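Local structure of uncharacterized protein (Bacteroides ovatus, 4ID2) at residues Lys105-Ile111 with Ala124-Pro130. The protein is of unknown function but belongs to the DUF4738 family and folds into a beta-barrel-like arrangement of mostly antiparallel strands. Numbering follows the deposited sequence.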
ATOM      1  N   LYS A 105     -16.955 -10.143   5.216  1.00 65.71           N
ATOM      2  CA  LYS A 105     -16.076 -10.667   6.273  1.00 65.30           C
ATOM      3  C   LYS A 105     -15.479  -9.568   7.201  1.00 65.02           C
ATOM      4  O   LYS A 105     -14.750  -9.924   8.127  1.00 64.48           O
ATOM      5  CB  LYS A 105     -14.907 -11.456   5.646  1.00 69.64           C
ATOM      6  CG  LYS A 105     -15.317 -12.678   4.832  1.00 89.37           C
ATOM      7  CD  LYS A 105     -14.101 -13.295   4.141  1.00102.01           C
ATOM      8  CE  LYS A 105     -14.448 -14.466   3.257  1.00113.83           C
ATOM      9  NZ  LYS A 105     -13.239 -15.051   2.616  1.00121.84           N
ATOM     10  N   SER A 106     -15.765  -8.262   6.975  1.00 58.67           N
ATOM     11  CA  SER A 106     -15.189  -7.159   7.769  1.00 55.79           C
ATOM     12  C   SER A 106     -16.224  -6.444   8.649  1.00 58.48           C
ATOM     13  O   SER A 106     -17.416  -6.636   8.451  1.00 58.73           O
ATOM     14  CB  SER A 106     -14.547  -6.132   6.839  1.00 56.85           C
ATOM     15  OG  SER A 106     -15.500  -5.293   6.208  1.00 62.80           O
ATOM     16  N   ILE A 107     -15.763  -5.586   9.591  1.00 53.50           N
ATOM     17  CA  ILE A 107     -16.658  -4.796  10.452  1.00 52.60           C
ATOM     18  C   ILE A 107     -16.269  -3.314  10.390  1.00 52.78           C
ATOM     19  O   ILE A 107     -15.079  -3.005  10.343  1.00 51.00           O
ATOM     20  CB  ILE A 107     -16.704  -5.304  11.925  1.00 56.73           C
ATOM     21  CG1 ILE A 107     -15.324  -5.345  12.575  1.00 56.91           C
ATOM     22  CG2 ILE A 107     -17.386  -6.670  11.995  1.00 60.41           C
ATOM     23  CD1 ILE A 107     -15.362  -5.576  14.075  1.00 70.15           C
ATOM     24  N   LEU A 108     -17.269  -2.399  10.403  1.00 47.98           N
ATOM     25  CA  LEU A 108     -17.000  -0.961  10.383  1.00 45.57           C
ATOM     26  C   LEU A 108     -16.269  -0.605  11.670  1.00 49.31           C
ATOM     27  O   LEU A 108     -16.793  -0.839  12.754  1.00 50.88           O
ATOM     28  CB  LEU A 108     -18.301  -0.145  10.229  1.00 45.13           C
ATOM     29  CG  LEU A 108     -18.123   1.381  10.129  1.00 48.07           C
ATOM     30  CD1 LEU A 108     -17.273   1.769   8.920  1.00 47.68           C
ATOM     31  CD2 LEU A 108     -19.456   2.091  10.069  1.00 47.87           C
ATOM     32  N   GLU A 109     -15.042  -0.110  11.551  1.00 45.14           N
ATOM     33  CA  GLU A 109     -14.187   0.182  12.694  1.00 44.28           C
ATOM     34  C   GLU A 109     -14.242   1.633  13.110  1.00 44.97           C
ATOM     35  O   GLU A 109     -14.236   1.904  14.304  1.00 44.77           O
ATOM     36  CB  GLU A 109     -12.726  -0.180  12.356  1.00 45.81           C
ATOM     37  CG  GLU A 109     -11.787  -0.175  13.559  1.00 59.49           C
ATOM     38  CD  GLU A 109     -10.318  -0.393  13.252  1.00 96.30           C
ATOM     39  OE1 GLU A 109      -9.858   0.032  12.167  1.00 98.34           O
ATOM     40  OE2 GLU A 109      -9.609  -0.940  14.129  1.00 98.97           O
ATOM     41  N   GLY A 110     -14.145   2.549  12.159  1.00 39.80           N
ATOM     42  CA  GLY A 110     -14.083   3.957  12.511  1.00 39.11           C
ATOM     43  C   GLY A 110     -14.196   4.920  11.351  1.00 42.12           C
ATOM     44  O   GLY A 110     -13.943   4.559  10.199  1.00 39.82           O
ATOM     45  N   ILE A 111     -14.619   6.155  11.671  1.00 38.80           N
ATOM     46  CA  ILE A 111     -14.715   7.293  10.751  1.00 37.93           C
ATOM     47  C   ILE A 111     -14.115   8.452  11.538  1.00 43.65           C
ATOM     48  O   ILE A 111     -14.567   8.730  12.652  1.00 44.53           O
ATOM     49  CB  ILE A 111     -16.159   7.546  10.223  1.00 40.65           C
ATOM     50  CG1 ILE A 111     -16.614   6.375   9.302  1.00 40.58           C
ATOM     51  CG2 ILE A 111     -16.213   8.875   9.464  1.00 41.26           C
ATOM     52  CD1 ILE A 111     -18.121   6.326   8.935  1.00 41.57           C
ATOM     53  N   ALA A 124     -11.205  10.017   7.331  1.00 40.10           N
ATOM     54  CA  ALA A 124     -10.565   8.731   7.110  1.00 40.52           C
ATOM     55  C   ALA A 124     -11.525   7.702   7.641  1.00 45.88           C
ATOM     56  O   ALA A 124     -12.090   7.913   8.715  1.00 45.26           O
ATOM     57  CB  ALA A 124      -9.223   8.663   7.832  1.00 41.04           C
ATOM     58  N   ALA A 125     -11.800   6.657   6.869  1.00 43.71           N
ATOM     59  CA  ALA A 125     -12.731   5.604   7.268  1.00 43.22           C
ATOM     60  C   ALA A 125     -12.047   4.255   7.171  1.00 48.20           C
ATOM     61  O   ALA A 125     -11.147   4.081   6.347  1.00 48.36           O
ATOM     62  CB  ALA A 125     -13.965   5.636   6.384  1.00 44.32           C
ATOM     63  N   SER A 126     -12.441   3.308   8.021  1.00 44.38           N
ATOM     64  CA  SER A 126     -11.844   1.984   7.964  1.00 45.12           C
ATOM     65  C   SER A 126     -12.812   0.879   8.361  1.00 50.11           C
ATOM     66  O   SER A 126     -13.641   1.055   9.252  1.00 49.14           O
ATOM     67  CB  SER A 126     -10.612   1.912   8.865  1.00 48.30           C
ATOM     68  OG  SER A 126     -10.914   2.278  10.201  1.00 56.27           O
ATOM     69  N   VAL A 127     -12.661  -0.280   7.694  1.00 48.83           N
ATOM     70  CA  VAL A 127     -13.357  -1.530   7.992  1.00 50.65           C
ATOM     71  C   VAL A 127     -12.233  -2.507   8.361  1.00 58.22           C
ATOM     72  O   VAL A 127     -11.183  -2.483   7.719  1.00 57.69           O
ATOM     73  CB  VAL A 127     -14.293  -2.050   6.863  1.00 55.23           C
ATOM     74  CG1 VAL A 127     -15.373  -1.029   6.527  1.00 54.06           C
ATOM     75  CG2 VAL A 127     -13.523  -2.438   5.602  1.00 56.03           C
ATOM     76  N   CYS A 128     -12.408  -3.298   9.423  1.00 57.57           N
ATOM     77  CA  CYS A 128     -11.365  -4.204   9.900  1.00 59.36           C
ATOM     78  C   CYS A 128     -11.857  -5.647   9.937  1.00 66.42           C
ATOM     79  O   CYS A 128     -13.061  -5.898   9.954  1.00 66.07           O
ATOM     80  CB  CYS A 128     -10.876  -3.757  11.273  1.00 59.23           C
ATOM     81  SG  CYS A 128     -11.980  -4.207  12.634  1.00 64.12           S
ATOM     82  N   TYR A 129     -10.906  -6.588   9.979  1.00 65.90           N
ATOM     83  CA  TYR A 129     -11.193  -8.017  10.040  1.00 68.93           C
ATOM     84  C   TYR A 129     -11.065  -8.463  11.486  1.00 74.54           C
ATOM     85  O   TYR A 129      -9.983  -8.320  12.057  1.00 73.30           O
ATOM     86  CB  TYR A 129     -10.256  -8.791   9.107  1.00 72.09           C
ATOM     87  CG  TYR A 129     -10.522  -8.394   7.677  1.00 74.50           C
ATOM     88  CD1 TYR A 129     -11.597  -8.933   6.978  1.00 77.89           C
ATOM     89  CD2 TYR A 129      -9.848  -7.325   7.098  1.00 74.12           C
ATOM     90  CE1 TYR A 129     -11.931  -8.484   5.704  1.00 78.96           C
ATOM     91  CE2 TYR A 129     -10.181  -6.859   5.829  1.00 75.07           C
ATOM     92  CZ  TYR A 129     -11.210  -7.455   5.125  1.00 84.21           C
ATOM     93  OH  TYR A 129     -11.548  -6.984   3.882  1.00 85.64           O
ATOM     94  N   PRO A 130     -12.156  -8.951  12.120  1.00 73.66           N
ATOM     95  CA  PRO A 130     -12.073  -9.336  13.540  1.00 74.93           C
ATOM     96  C   PRO A 130     -10.945 -10.318  13.881  1.00 81.92           C
ATOM     97  O   PRO A 130     -10.573 -11.156  13.054  1.00 82.71           O
ATOM     98  CB  PRO A 130     -13.433  -9.982  13.810  1.00 78.14           C
ATOM     99  CG  PRO A 130     -14.342  -9.410  12.812  1.00 81.22           C
ATOM    100  CD  PRO A 130     -13.526  -9.137  11.594  1.00 75.79           C
TER
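Ile107 and Cys128 form an antiparallel hydrogen-bonded pair, with Ile107 N to Cys128 O at 2.7 Å and Cys128 N to Ile107 O at 2.8 Å. Beyond the next pair, Leu108 with Val127, the hairpin of strands 107-116 and 121-128 illustrates how a classic beta bulge absorbs an extra residue: Glu109 and Gly110 both face Ser126. Ser126 O takes the Glu109 N-H at 2.9 Å and, weakly, that of Gly110, while Ser126 N returns a bond to Gly110 O.

The bulge turns the Glu109 side chain toward the partner strand. Its CB lies 3.5 Å from Ser126 O; CG, anti to the backbone N (chi1 -169°), passes near Cys128 SG; CD rests against Cys128 CB; and at the tip OE1 comes 3.2 Å from Ser126 OG, close enough for a hydrogen bond, though the hydroxyl proton has another acceptor nearby. OE2 instead forms a salt bridge with Lys115 of a second subunit.

On the face of the sheet that carries Ile107, Cys128 and Ser126, Ile107 CG1 touches Cys128 SG at 3.5 Å, and CD1 reaches on to SG and to Pro130 CG. Were Ile107 cut back to an alanine, CG1 and CD1 would be gone, and the Cys128 sulfur and the Pro130 ring would probably lose this apolar cover. Ser106 CB sits over one face of the Tyr129 ring, 4.1 Å from its centroid, a CH-pi contact. On the other face of the sheet Leu108 CD1 meets Val127 CG1, and Ile111 CG1 meets Ala125 CB.

Main-chain bonds thus set the register, while the bulge brings one carboxylate beside a serine hydroxyl and into a salt bridge with a neighbouring subunit's lysine, and the lysine probably favours its charged form.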